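Local coordinates for iota-carbonic anhydrase (PDB 7C5W) that catalyses the hydration of carbon dioxide to bicarbonate without any metal cofactor and assembles as a homotetramer, a dimer of dimers, at the interface of chains A and B. Residues are numbered along the deposited sequence; one frame, centred on the assembly and turned at random. Chains: chain A/B, iota-carbonic anhydrase.

The interface of chains A and B. Residues chain A 125-128; chain B 17-20.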
ATOM      1  N   ALA A 125      -8.076  19.007  -1.142  1.00 60.44           N
ATOM      2  CA  ALA A 125      -6.845  18.181  -1.126  1.00 59.20           C
ATOM      3  C   ALA A 125      -7.157  16.732  -1.497  1.00 56.51           C
ATOM      4  O   ALA A 125      -8.273  16.257  -1.213  1.00 56.65           O
ATOM      5  CB  ALA A 125      -6.190  18.260   0.230  1.00 56.86           C
ATOM      6  N   ILE A 126      -6.173  16.055  -2.083  1.00 54.60           N
ATOM      7  CA  ILE A 126      -6.236  14.618  -2.477  1.00 52.89           C
ATOM      8  C   ILE A 126      -4.971  13.937  -1.952  1.00 55.80           C
ATOM      9  O   ILE A 126      -3.878  14.508  -2.112  1.00 54.16           O
ATOM     10  CB  ILE A 126      -6.377  14.484  -4.007  1.00 53.40           C
ATOM     11  CG1 ILE A 126      -7.615  15.217  -4.521  1.00 51.80           C
ATOM     12  CG2 ILE A 126      -6.358  13.026  -4.450  1.00 50.68           C
ATOM     13  CD1 ILE A 126      -7.820  15.093  -6.014  1.00 54.07           C
ATOM     14  N   PHE A 127      -5.105  12.762  -1.341  1.00 53.39           N
ATOM     15  CA  PHE A 127      -3.948  11.951  -0.879  1.00 52.05           C
ATOM     16  C   PHE A 127      -4.088  10.557  -1.492  1.00 54.77           C
ATOM     17  O   PHE A 127      -5.029   9.823  -1.171  1.00 56.21           O
ATOM     18  CB  PHE A 127      -3.840  11.994   0.647  1.00 51.28           C
ATOM     19  CG  PHE A 127      -2.472  11.687   1.200  1.00 53.49           C
ATOM     20  CD1 PHE A 127      -1.869  10.459   0.965  1.00 48.92           C
ATOM     21  CD2 PHE A 127      -1.799  12.607   1.987  1.00 49.71           C
ATOM     22  CE1 PHE A 127      -0.628  10.163   1.510  1.00 52.79           C
ATOM     23  CE2 PHE A 127      -0.548  12.319   2.509  1.00 45.37           C
ATOM     24  CZ  PHE A 127       0.036  11.098   2.274  1.00 47.65           C
ATOM     25  N   ILE A 128      -3.200  10.236  -2.430  1.00 56.70           N
ATOM     26  CA  ILE A 128      -3.093   8.878  -3.021  1.00 54.40           C
ATOM     27  C   ILE A 128      -1.990   8.140  -2.270  1.00 56.48           C
ATOM     28  O   ILE A 128      -0.820   8.550  -2.383  1.00 57.45           O
ATOM     29  CB  ILE A 128      -2.841   8.966  -4.533  1.00 58.44           C
ATOM     30  CG1 ILE A 128      -3.962   9.738  -5.230  1.00 50.78           C
ATOM     31  CG2 ILE A 128      -2.645   7.586  -5.136  1.00 53.63           C
ATOM     32  CD1 ILE A 128      -3.690   9.994  -6.693  1.00 60.17           C
TER
ATOM     33  N   THR B  17      -6.126  21.542  -7.339  1.00 77.34           N
ATOM     34  CA  THR B  17      -6.207  20.878  -6.013  1.00 69.84           C
ATOM     35  C   THR B  17      -4.815  20.418  -5.588  1.00 63.32           C
ATOM     36  O   THR B  17      -4.139  19.707  -6.331  1.00 65.45           O
ATOM     37  CB  THR B  17      -7.188  19.702  -6.048  1.00 64.67           C
ATOM     38  OG1 THR B  17      -8.378  20.147  -6.699  1.00 69.22           O
ATOM     39  CG2 THR B  17      -7.493  19.173  -4.664  1.00 61.73           C
ATOM     40  N   PRO B  18      -4.341  20.827  -4.390  1.00 67.81           N
ATOM     41  CA  PRO B  18      -3.134  20.254  -3.801  1.00 63.63           C
ATOM     42  C   PRO B  18      -3.296  18.749  -3.545  1.00 66.61           C
ATOM     43  O   PRO B  18      -4.274  18.345  -2.952  1.00 65.53           O
ATOM     44  CB  PRO B  18      -2.936  21.013  -2.480  1.00 68.15           C
ATOM     45  CG  PRO B  18      -4.253  21.715  -2.214  1.00 64.71           C
ATOM     46  CD  PRO B  18      -4.916  21.899  -3.564  1.00 63.63           C
ATOM     47  N   ILE B  19      -2.311  17.965  -3.989  1.00 69.36           N
ATOM     48  CA  ILE B  19      -2.360  16.475  -4.022  1.00 68.42           C
ATOM     49  C   ILE B  19      -1.053  15.926  -3.439  1.00 63.83           C
ATOM     50  O   ILE B  19      -0.036  16.620  -3.515  1.00 68.49           O
ATOM     51  CB  ILE B  19      -2.622  15.990  -5.463  1.00 65.86           C
ATOM     52  CG1 ILE B  19      -2.735  14.471  -5.552  1.00 59.54           C
ATOM     53  CG2 ILE B  19      -1.572  16.526  -6.422  1.00 65.43           C
ATOM     54  CD1 ILE B  19      -3.164  13.994  -6.905  1.00 65.11           C
ATOM     55  N   VAL B  20      -1.115  14.754  -2.806  1.00 63.03           N
ATOM     56  CA  VAL B  20       0.057  13.912  -2.444  1.00 56.58           C
ATOM     57  C   VAL B  20      -0.117  12.586  -3.174  1.00 57.22           C
ATOM     58  O   VAL B  20      -1.202  11.999  -3.068  1.00 58.36           O
ATOM     59  CB  VAL B  20       0.166  13.677  -0.932  1.00 57.18           C
ATOM     60  CG1 VAL B  20       1.429  12.902  -0.592  1.00 56.80           C
ATOM     61  CG2 VAL B  20       0.089  14.973  -0.144  1.00 62.18           C
TER
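One face of the A:Phe127 ring carries B:Val20, whose CB sits 3.8 Å from the ring centroid in a CH-pi contact, shifted toward the rim. The two side chains run side by side and point the same way; B:Val20 CG1 reaches over the far end of the ring, 3.7 Å from A:Phe127 CZ, while B:Val20 CG2 covers the CD2–CE2 side. A:Phe127 CG is anti to the backbone N (chi1 -157°), which swings the ring toward the partner strand and turns a face to B:Val20. Without the ring, as with an alanine at A:Phe127, the isopropyl group of B:Val20 would probably lose its aromatic partner and a gap would open on this side of the sheet. On the opposite side, B:Ile19 lies obliquely against A:Ile126 and A:Ile128, its CD1 4.0 Å from A:Ile128 CD1. The B:Thr17 side chain crosses that of A:Ile126 at about a right angle, and B:Thr17 CG2 rests 3.7 Å from A:Ala125 CA. Backbone bonds zip the parallel strands together. A:Ile126 N donates to B:Pro18 O (3.1 Å). B:Val20 N donates to A:Ile126 O (2.9 Å), and A:Ile128 N to B:Val20 O. A:Ile126 thus uses both its amide and its carbonyl. The N-terminal strand 19-21 of one subunit thereby adds to strand 125-128 of the other, and the two-fold twin of this exchange helps tie the pair of subunits together, probably as one dimer of the tetramer.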